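Long-range contact in uncharacterized protein (Bacillus thuringiensis serovar kurstaki, PDB 4XE7), which is a bacterial actin-like protein of the ParM type that probably polymerises into nucleotide-dependent filaments that segregate plasmid DNA: residues N265-K276 and E292-F303. Residues are numbered along the deposited sequence; the frame is centred on the assembly and turned at random.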
loop_
_atom_site.group_PDB
_atom_site.type_symbol
_atom_site.label_atom_id
_atom_site.label_comp_id
_atom_site.label_asym_id
_atom_site.label_seq_id
_atom_site.Cartn_x
_atom_site.Cartn_y
_atom_site.Cartn_z
ATOM N N ASN A 265 -0.257 -16.812 6.162
ATOM C CA ASN A 265 -0.018 -16.915 7.600
ATOM C C ASN A 265 0.297 -18.333 8.064
ATOM O O ASN A 265 1.355 -18.585 8.647
ATOM C CB ASN A 265 -1.226 -16.379 8.398
ATOM C CG ASN A 265 -1.252 -14.863 8.479
ATOM O OD1 ASN A 265 -0.259 -14.190 8.179
ATOM N ND2 ASN A 265 -2.388 -14.316 8.901
ATOM N N LYS A 266 -0.606 -19.266 7.800
ATOM C CA LYS A 266 -0.392 -20.624 8.297
ATOM C C LYS A 266 0.849 -21.294 7.689
ATOM O O LYS A 266 1.461 -22.133 8.338
ATOM C CB LYS A 266 -1.632 -21.474 8.043
ATOM C CG LYS A 266 -2.917 -20.720 8.347
ATOM C CD LYS A 266 -3.958 -21.601 9.009
ATOM C CE LYS A 266 -5.097 -20.762 9.557
ATOM N NZ LYS A 266 -6.179 -21.613 10.122
ATOM N N TYR A 267 1.220 -20.923 6.459
ATOM C CA TYR A 267 2.379 -21.532 5.788
ATOM C C TYR A 267 3.671 -21.015 6.395
ATOM O O TYR A 267 4.636 -21.764 6.602
ATOM C CB TYR A 267 2.353 -21.268 4.269
ATOM C CG TYR A 267 1.135 -21.871 3.606
ATOM C CD1 TYR A 267 1.190 -23.138 3.015
ATOM C CD2 TYR A 267 -0.100 -21.195 3.613
ATOM C CE1 TYR A 267 0.046 -23.703 2.426
ATOM C CE2 TYR A 267 -1.231 -21.747 3.048
ATOM C CZ TYR A 267 -1.154 -23.000 2.445
ATOM O OH TYR A 267 -2.286 -23.543 1.877
ATOM N N ILE A 268 3.682 -19.723 6.674
ATOM C CA ILE A 268 4.818 -19.080 7.322
ATOM C C ILE A 268 4.992 -19.601 8.757
ATOM O O ILE A 268 6.117 -19.881 9.189
ATOM C CB ILE A 268 4.648 -17.540 7.291
ATOM C CG1 ILE A 268 4.850 -17.054 5.842
ATOM C CG2 ILE A 268 5.596 -16.860 8.307
ATOM C CD1 ILE A 268 4.305 -15.647 5.528
ATOM N N ASP A 269 3.880 -19.785 9.471
ATOM C CA ASP A 269 3.969 -20.283 10.842
ATOM C C ASP A 269 4.632 -21.639 10.865
ATOM O O ASP A 269 5.488 -21.905 11.724
ATOM C CB ASP A 269 2.599 -20.362 11.509
ATOM C CG ASP A 269 1.974 -18.989 11.703
ATOM O OD1 ASP A 269 2.729 -17.999 11.662
ATOM O OD2 ASP A 269 0.749 -18.902 11.901
ATOM N N GLU A 270 4.257 -22.488 9.913
ATOM C CA GLU A 270 4.818 -23.830 9.841
ATOM C C GLU A 270 6.303 -23.778 9.524
ATOM O O GLU A 270 7.101 -24.532 10.114
ATOM C CB GLU A 270 4.084 -24.666 8.796
ATOM C CG GLU A 270 4.530 -26.106 8.743
ATOM C CD GLU A 270 3.625 -26.959 7.871
ATOM O OE1 GLU A 270 2.871 -26.387 7.050
ATOM O OE2 GLU A 270 3.666 -28.199 8.016
ATOM N N ILE A 271 6.675 -22.899 8.593
ATOM C CA ILE A 271 8.091 -22.676 8.281
ATOM C C ILE A 271 8.867 -22.217 9.523
ATOM O O ILE A 271 9.941 -22.740 9.826
ATOM C CB ILE A 271 8.266 -21.635 7.149
ATOM C CG1 ILE A 271 7.918 -22.264 5.800
ATOM C CG2 ILE A 271 9.702 -21.099 7.097
ATOM C CD1 ILE A 271 7.614 -21.243 4.729
ATOM N N LEU A 272 8.330 -21.237 10.242
ATOM C CA LEU A 272 9.021 -20.728 11.433
ATOM C C LEU A 272 9.240 -21.838 12.444
ATOM O O LEU A 272 10.317 -21.932 13.049
ATOM C CB LEU A 272 8.234 -19.564 12.055
ATOM C CG LEU A 272 8.307 -18.373 11.088
ATOM C CD1 LEU A 272 7.404 -17.258 11.522
ATOM C CD2 LEU A 272 9.734 -17.874 10.964
ATOM N N LYS A 273 8.231 -22.691 12.616
ATOM C CA LYS A 273 8.360 -23.821 13.537
ATOM C C LYS A 273 9.471 -24.780 13.133
ATOM O O LYS A 273 10.291 -25.190 13.977
ATOM C CB LYS A 273 7.044 -24.601 13.642
ATOM C CG LYS A 273 7.257 -26.009 14.210
ATOM C CD LYS A 273 5.943 -26.684 14.592
ATOM C CE LYS A 273 5.559 -27.762 13.599
ATOM N NZ LYS A 273 5.216 -27.185 12.271
ATOM N N ASN A 274 9.478 -25.161 11.851
ATOM C CA ASN A 274 10.512 -26.038 11.296
ATOM C C ASN A 274 11.903 -25.422 11.343
ATOM O O ASN A 274 12.893 -26.139 11.507
ATOM C CB ASN A 274 10.192 -26.417 9.840
ATOM C CG ASN A 274 8.983 -27.312 9.729
ATOM O OD1 ASN A 274 8.696 -28.078 10.643
ATOM N ND2 ASN A 274 8.260 -27.216 8.616
ATOM N N ILE A 275 11.990 -24.103 11.161
ATOM C CA ILE A 275 13.283 -23.419 11.262
ATOM C C ILE A 275 13.869 -23.558 12.673
ATOM O O ILE A 275 15.059 -23.859 12.848
ATOM C CB ILE A 275 13.175 -21.918 10.874
ATOM C CG1 ILE A 275 13.077 -21.801 9.349
ATOM C CG2 ILE A 275 14.397 -21.122 11.392
ATOM C CD1 ILE A 275 12.968 -20.407 8.829
ATOM N N LYS A 276 13.033 -23.347 13.682
ATOM C CA LYS A 276 13.488 -23.533 15.048
ATOM C C LYS A 276 13.901 -24.984 15.285
ATOM O O LYS A 276 14.942 -25.261 15.889
ATOM C CB LYS A 276 12.414 -23.140 16.047
ATOM C CG LYS A 276 12.844 -23.527 17.452
ATOM C CD LYS A 276 12.185 -22.732 18.541
ATOM C CE LYS A 276 12.677 -23.250 19.895
ATOM N NZ LYS A 276 12.101 -22.471 21.005
ATOM N N GLU A 292 13.777 -24.105 25.632
ATOM C CA GLU A 292 13.479 -22.685 25.704
ATOM C C GLU A 292 12.518 -22.230 24.606
ATOM O O GLU A 292 12.475 -22.804 23.509
ATOM C CB GLU A 292 14.771 -21.894 25.648
ATOM C CG GLU A 292 15.767 -22.371 26.657
ATOM C CD GLU A 292 15.646 -21.686 28.013
ATOM O OE1 GLU A 292 14.627 -21.014 28.256
ATOM O OE2 GLU A 292 16.583 -21.811 28.831
ATOM N N ILE A 293 11.750 -21.183 24.900
ATOM C CA ILE A 293 10.668 -20.768 24.009
ATOM C C ILE A 293 11.121 -19.905 22.831
ATOM O O ILE A 293 10.460 -19.878 21.800
ATOM C CB ILE A 293 9.565 -20.005 24.790
ATOM C CG1 ILE A 293 8.229 -20.094 24.055
ATOM C CG2 ILE A 293 9.970 -18.546 25.080
ATOM C CD1 ILE A 293 7.075 -19.480 24.837
ATOM N N GLU A 294 12.244 -19.206 22.971
ATOM C CA GLU A 294 12.610 -18.190 21.973
ATOM C C GLU A 294 12.948 -18.791 20.609
ATOM O O GLU A 294 13.122 -20.011 20.474
ATOM C CB GLU A 294 13.790 -17.344 22.485
ATOM C CG GLU A 294 13.413 -16.344 23.567
ATOM C CD GLU A 294 13.302 -16.974 24.949
ATOM O OE1 GLU A 294 13.558 -18.191 25.093
ATOM O OE2 GLU A 294 12.960 -16.240 25.898
ATOM N N SER A 295 13.056 -17.929 19.604
ATOM C CA SER A 295 13.180 -18.359 18.218
ATOM C C SER A 295 13.809 -17.242 17.388
ATOM O O SER A 295 13.808 -16.100 17.811
ATOM C CB SER A 295 11.806 -18.740 17.659
ATOM O OG SER A 295 10.985 -17.599 17.515
ATOM N N PRO A 296 14.361 -17.571 16.207
ATOM C CA PRO A 296 15.159 -16.547 15.521
ATOM C C PRO A 296 14.387 -15.378 14.887
ATOM O O PRO A 296 15.043 -14.401 14.521
ATOM C CB PRO A 296 15.896 -17.346 14.438
ATOM C CG PRO A 296 15.113 -18.620 14.275
ATOM C CD PRO A 296 14.536 -18.913 15.617
ATOM N N PHE A 297 13.059 -15.454 14.758
ATOM C CA PHE A 297 12.291 -14.349 14.166
ATOM C C PHE A 297 11.210 -13.857 15.113
ATOM O O PHE A 297 10.647 -14.641 15.860
ATOM C CB PHE A 297 11.649 -14.769 12.828
ATOM C CG PHE A 297 12.649 -15.038 11.758
ATOM C CD1 PHE A 297 13.203 -13.990 11.041
ATOM C CD2 PHE A 297 13.092 -16.315 11.525
ATOM C CE1 PHE A 297 14.156 -14.223 10.078
ATOM C CE2 PHE A 297 14.040 -16.557 10.567
ATOM C CZ PHE A 297 14.579 -15.507 9.842
ATOM N N LYS A 298 10.919 -12.560 15.050
ATOM C CA LYS A 298 9.964 -11.906 15.937
ATOM C C LYS A 298 8.520 -12.123 15.517
ATOM O O LYS A 298 7.656 -12.442 16.337
ATOM C CB LYS A 298 10.242 -10.400 15.977
ATOM C CG LYS A 298 11.299 -9.965 16.982
ATOM C CD LYS A 298 11.350 -10.883 18.196
ATOM C CE LYS A 298 11.132 -10.081 19.486
ATOM N NZ LYS A 298 12.066 -8.919 19.618
ATOM N N THR A 299 8.270 -11.924 14.231
ATOM C CA THR A 299 6.924 -11.929 13.669
ATOM C C THR A 299 7.014 -12.511 12.270
ATOM O O THR A 299 8.127 -12.724 11.766
ATOM C CB THR A 299 6.322 -10.512 13.574
ATOM O OG1 THR A 299 7.112 -9.737 12.660
ATOM C CG2 THR A 299 6.279 -9.818 14.936
ATOM N N ARG A 300 5.869 -12.734 11.631
ATOM C CA ARG A 300 5.852 -13.183 10.242
ATOM C C ARG A 300 6.448 -12.115 9.344
ATOM O O ARG A 300 7.075 -12.419 8.325
ATOM C CB ARG A 300 4.435 -13.509 9.774
ATOM C CG ARG A 300 3.683 -14.472 10.675
ATOM C CD ARG A 300 2.271 -14.696 10.147
ATOM N NE ARG A 300 1.517 -15.629 10.975
ATOM C CZ ARG A 300 0.394 -15.323 11.619
ATOM N NH1 ARG A 300 -0.120 -14.104 11.520
ATOM N NH2 ARG A 300 -0.225 -16.241 12.350
ATOM N N GLU A 301 6.253 -10.859 9.734
ATOM C CA GLU A 301 6.674 -9.727 8.919
ATOM C C GLU A 301 8.194 -9.607 8.957
ATOM O O GLU A 301 8.835 -9.316 7.953
ATOM C CB GLU A 301 6.004 -8.435 9.408
ATOM C CG GLU A 301 4.480 -8.374 9.210
ATOM C CD GLU A 301 3.697 -9.388 10.049
ATOM O OE1 GLU A 301 4.083 -9.674 11.207
ATOM O OE2 GLU A 301 2.684 -9.907 9.538
ATOM N N ASP A 302 8.760 -9.832 10.132
ATOM C CA ASP A 302 10.202 -9.920 10.322
ATOM C C ASP A 302 10.852 -10.997 9.410
ATOM O O ASP A 302 11.859 -10.770 8.716
ATOM C CB ASP A 302 10.464 -10.223 11.796
ATOM C CG ASP A 302 11.885 -9.981 12.199
ATOM O OD1 ASP A 302 12.469 -8.994 11.708
ATOM O OD2 ASP A 302 12.414 -10.785 13.009
ATOM N N PHE A 303 10.261 -12.180 9.419
ATOM C CA PHE A 303 10.702 -13.264 8.549
ATOM C C PHE A 303 10.558 -12.885 7.051
ATOM O O PHE A 303 11.470 -13.129 6.262
ATOM C CB PHE A 303 9.912 -14.531 8.912
ATOM C CG PHE A 303 9.911 -15.588 7.847
ATOM C CD1 PHE A 303 10.907 -16.549 7.812
ATOM C CD2 PHE A 303 8.895 -15.640 6.902
ATOM C CE1 PHE A 303 10.897 -17.545 6.833
ATOM C CE2 PHE A 303 8.873 -16.635 5.916
ATOM C CZ PHE A 303 9.882 -17.581 5.886
#
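Arg-300 grips the carboxylate of Asp-269 side-on: Arg-300 NE meets Asp-269 OD1 at 2.7 Å and Arg-300 NH2 meets Asp-269 OD2 at 2.9 Å, both hydrogen bonds nearly straight, in a two-pronged salt bridge. The arginine chain runs extended from CG to NE, laying its aliphatic part across Ile-268 CG2 before the head reaches the acid. The amide of Asn-265, one helical turn before Asp-269, stacks over one face of the guanidinium, its plane 24° from it, with Asn-265 CG 3.3 Å from Arg-300 NH1. At the other end of the contact Lys-276, with CG anti to the backbone N (chi1 172°) and the chain stretched out beyond, pushes its ammonium toward three successive backbone carbonyls. Lys-276 NZ donates to Glu-292 O at 2.6 Å and to Glu-294 O at 2.7 Å, with a weak third bond to Ile-293 O. Helix 265-279 follows, after a short loop, the strand 251-260 that edges a five-stranded sheet in this actin-like fold; the incoming loop 292-299 leads back along it into helix 300-317. Thr-299 is the N-cap of helix 300-317, its OG1 accepting from Asp-302 N. Between the polar ends, Phe-303 fits as a knob into the hole formed by Ile-268, Ile-271, Leu-272 and Ile-275 on helix 265-279. Phe-303 CD1 lies 3.6 Å from Leu-272 CD2, and Phe-303 CZ 3.7 Å from Ile-271 CG2. The same Leu-272 methyl, wedged between the two phenylalanines, also touches Phe-297 CD2, while Pro-296 CG rests on Ile-275 CG2. Beyond them, Phe-376 covers Ile-268 and Ile-271, and Ile-339 of helix 337-362 packs on Ile-275.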